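Local coordinates for hypothetical protein VC1899 (Vibrio cholerae, PDB 1XMX) that is of unknown function but carries a Card1-like domain of the PDDEXK nuclease clan and may therefore bind nucleic acid, at residues D146-R154 against R329-A337. Sequence-based numbering, arbitrary orientation.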
loop_
_atom_site.group_PDB
_atom_site.type_symbol
_atom_site.label_atom_id
_atom_site.label_comp_id
_atom_site.label_asym_id
_atom_site.label_seq_id
_atom_site.Cartn_x
_atom_site.Cartn_y
_atom_site.Cartn_z
ATOM N N ASP A 146 3.888 6.333 6.131
ATOM C CA ASP A 146 5.346 6.469 5.979
ATOM C C ASP A 146 5.743 6.179 4.582
ATOM O O ASP A 146 6.631 6.866 4.019
ATOM C CB ASP A 146 6.033 5.438 6.817
ATOM C CG ASP A 146 6.092 5.834 8.234
ATOM O OD1 ASP A 146 5.917 7.072 8.490
ATOM O OD2 ASP A 146 6.308 4.916 9.072
ATOM N N TYR A 147 5.093 5.156 4.020
ATOM C CA TYR A 147 5.351 4.762 2.646
ATOM C C TYR A 147 5.025 5.883 1.694
ATOM O O TYR A 147 5.810 6.178 0.800
ATOM C CB TYR A 147 4.497 3.559 2.256
ATOM C CG TYR A 147 5.367 2.418 1.797
ATOM C CD1 TYR A 147 5.934 2.421 0.534
ATOM C CD2 TYR A 147 5.653 1.347 2.640
ATOM C CE1 TYR A 147 6.744 1.380 0.115
ATOM C CE2 TYR A 147 6.477 0.286 2.228
ATOM C CZ TYR A 147 6.996 0.316 0.959
ATOM O OH TYR A 147 7.797 -0.697 0.527
ATOM N N LEU A 148 3.871 6.524 1.874
ATOM C CA LEU A 148 3.519 7.612 0.988
ATOM C C LEU A 148 4.494 8.768 1.105
ATOM O O LEU A 148 4.892 9.341 0.072
ATOM C CB LEU A 148 2.074 8.072 1.166
ATOM C CG LEU A 148 1.027 6.965 0.932
ATOM C CD1 LEU A 148 -0.357 7.411 1.336
ATOM C CD2 LEU A 148 1.013 6.500 -0.502
ATOM N N THR A 149 4.875 9.127 2.334
ATOM C CA THR A 149 5.809 10.213 2.530
ATOM C C THR A 149 7.102 9.915 1.766
ATOM O O THR A 149 7.616 10.742 1.005
ATOM C CB THR A 149 6.132 10.384 4.006
ATOM O OG1 THR A 149 4.922 10.695 4.673
ATOM C CG2 THR A 149 7.181 11.500 4.236
ATOM N N ILE A 150 7.628 8.730 1.973
ATOM C CA ILE A 150 8.867 8.362 1.312
ATOM C C ILE A 150 8.797 8.617 -0.180
ATOM O O ILE A 150 9.785 9.089 -0.759
ATOM C CB ILE A 150 9.265 6.908 1.580
ATOM C CG1 ILE A 150 9.697 6.771 3.050
ATOM C CG2 ILE A 150 10.393 6.472 0.590
ATOM C CD1 ILE A 150 9.991 5.328 3.480
ATOM N N PHE A 151 7.651 8.299 -0.799
ATOM C CA PHE A 151 7.525 8.440 -2.248
ATOM C C PHE A 151 6.918 9.748 -2.761
ATOM O O PHE A 151 6.518 9.850 -3.924
ATOM C CB PHE A 151 6.833 7.224 -2.848
ATOM C CG PHE A 151 7.720 6.004 -2.880
ATOM C CD1 PHE A 151 8.613 5.809 -3.917
ATOM C CD2 PHE A 151 7.659 5.054 -1.880
ATOM C CE1 PHE A 151 9.427 4.716 -3.943
ATOM C CE2 PHE A 151 8.467 3.956 -1.920
ATOM C CZ PHE A 151 9.349 3.779 -2.951
ATOM N N GLY A 152 6.854 10.743 -1.889
ATOM C CA GLY A 152 6.552 12.107 -2.321
ATOM C C GLY A 152 5.092 12.486 -2.363
ATOM O O GLY A 152 4.726 13.488 -3.008
ATOM N N ALA A 153 4.285 11.721 -1.638
ATOM C CA ALA A 153 2.845 11.819 -1.646
ATOM C C ALA A 153 2.434 11.980 -0.193
ATOM O O ALA A 153 3.264 11.887 0.716
ATOM C CB ALA A 153 2.226 10.547 -2.239
ATOM N N ARG A 154 1.183 12.282 0.044
ATOM C CA ARG A 154 0.718 12.330 1.418
ATOM C C ARG A 154 -0.701 11.796 1.454
ATOM O O ARG A 154 -1.512 12.131 0.581
ATOM C CB ARG A 154 0.748 13.757 1.917
ATOM C CG ARG A 154 -0.413 14.090 2.790
ATOM C CD ARG A 154 -0.372 15.540 3.102
ATOM N NE ARG A 154 -0.980 16.356 2.067
ATOM C CZ ARG A 154 -2.238 16.764 2.143
ATOM N NH1 ARG A 154 -2.970 16.402 3.196
ATOM N NH2 ARG A 154 -2.762 17.517 1.177
ATOM N N ARG A 329 0.779 2.022 -8.290
ATOM C CA ARG A 329 1.604 1.050 -7.621
ATOM C C ARG A 329 3.106 1.498 -7.658
ATOM O O ARG A 329 3.735 1.779 -6.616
ATOM C CB ARG A 329 1.315 -0.254 -8.345
ATOM C CG ARG A 329 2.059 -1.485 -7.871
ATOM C CD ARG A 329 2.934 -1.860 -8.994
ATOM N NE ARG A 329 2.460 -3.018 -9.688
ATOM C CZ ARG A 329 2.898 -3.340 -10.893
ATOM N NH1 ARG A 329 3.761 -2.528 -11.500
ATOM N NH2 ARG A 329 2.459 -4.439 -11.500
ATOM N N ASP A 330 3.637 1.644 -8.870
ATOM C CA ASP A 330 5.000 2.131 -9.107
ATOM C C ASP A 330 5.326 3.413 -8.368
ATOM O O ASP A 330 6.281 3.477 -7.591
ATOM C CB ASP A 330 5.218 2.311 -10.618
ATOM C CG ASP A 330 5.075 0.969 -11.401
ATOM O OD1 ASP A 330 5.363 -0.125 -10.785
ATOM O OD2 ASP A 330 4.669 1.005 -12.611
ATOM N N LEU A 331 4.509 4.433 -8.598
ATOM C CA LEU A 331 4.746 5.765 -8.120
ATOM C C LEU A 331 4.558 5.905 -6.609
ATOM O O LEU A 331 5.104 6.830 -6.006
ATOM C CB LEU A 331 3.784 6.736 -8.843
ATOM C CG LEU A 331 4.379 7.509 -10.052
ATOM C CD1 LEU A 331 3.609 7.333 -11.308
ATOM C CD2 LEU A 331 4.509 9.012 -9.765
ATOM N N LEU A 332 3.762 5.025 -5.989
ATOM C CA LEU A 332 3.484 5.174 -4.546
ATOM C C LEU A 332 4.266 4.200 -3.639
ATOM O O LEU A 332 4.353 4.368 -2.396
ATOM C CB LEU A 332 1.955 5.097 -4.267
ATOM C CG LEU A 332 1.010 6.144 -4.954
ATOM C CD1 LEU A 332 -0.412 5.882 -4.626
ATOM C CD2 LEU A 332 1.268 7.592 -4.590
ATOM N N GLY A 333 4.800 3.146 -4.222
ATOM C CA GLY A 333 5.514 2.200 -3.398
ATOM C C GLY A 333 6.737 1.614 -4.050
ATOM O O GLY A 333 7.326 0.667 -3.513
ATOM N N GLY A 334 7.064 2.084 -5.246
ATOM C CA GLY A 334 8.306 1.701 -5.879
ATOM C C GLY A 334 8.308 0.290 -6.335
ATOM O O GLY A 334 7.260 -0.283 -6.588
ATOM N N LEU A 335 9.497 -0.288 -6.436
ATOM C CA LEU A 335 9.677 -1.513 -7.195
ATOM C C LEU A 335 9.079 -2.765 -6.569
ATOM O O LEU A 335 8.779 -3.732 -7.265
ATOM C CB LEU A 335 11.157 -1.779 -7.453
ATOM C CG LEU A 335 12.011 -0.821 -8.278
ATOM C CD1 LEU A 335 13.414 -1.432 -8.532
ATOM C CD2 LEU A 335 11.301 -0.597 -9.577
ATOM N N GLN A 336 8.935 -2.767 -5.258
ATOM C CA GLN A 336 8.419 -3.943 -4.566
ATOM C C GLN A 336 6.892 -3.833 -4.384
ATOM O O GLN A 336 6.258 -4.766 -3.847
ATOM C CB GLN A 336 9.064 -4.050 -3.170
ATOM C CG GLN A 336 10.392 -4.840 -3.053
ATOM C CD GLN A 336 11.411 -4.338 -4.002
ATOM O OE1 GLN A 336 11.967 -3.232 -3.823
ATOM N NE2 GLN A 336 11.659 -5.119 -5.050
ATOM N N ALA A 337 6.301 -2.683 -4.742
ATOM C CA ALA A 337 4.849 -2.551 -4.493
ATOM C C ALA A 337 4.000 -3.507 -5.365
ATOM O O ALA A 337 4.385 -3.929 -6.476
ATOM C CB ALA A 337 4.371 -1.117 -4.576
HETATM O O HOH W 1 6.661 -1.473 -1.820
#
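Phe151 lays one face of its ring over the backbone at the C-terminal end of helix 321-333. Gly333 CA stands 4.1 Å from the centroid of the Phe151 ring, 25° off its normal, a CH-pi contact. The Gly333-Gly334 peptide follows toward the rim, with Gly333 C 3.6 Å from Phe151 CZ. With CG anti to the carbonyl carbon (chi1 -74°), the ring reaches across to this backbone, while Ile150 CG2 backs its other face. Glycine suits Gly334 twice over: its phi is positive, and having no side chain lets the Phe151 ring lie directly on its backbone.

Aliphatic packing flanks the ring contact through Leu332. Leu332 CB meets Leu148 CD2 at 4.1 Å. Leu332 CD2 reaches Ala153 CB at 3.9 Å; Leu304 of strand 303-310 also packs on Leu332. Ala153 is placed here by the Schellman motif that ends helix 144-150, with Gly152 supplying the positive phi.

Polar bridging falls to one water, which donates to Tyr147 OH (2.7 Å) and to Gly333 O (2.8 Å). Tyr147 OH also bonds to Asn302 O, while its ring turns an edge to the carbonyls of Leu332 and Gly333.

Two helix ends, their axes at 97°, thus meet through an aromatic face on glycine backbone, aliphatic side chains and one water. The largely buried contact joins helix 144-150 to helix 321-333 of the Card1-like endonuclease family region without direct charge pairing.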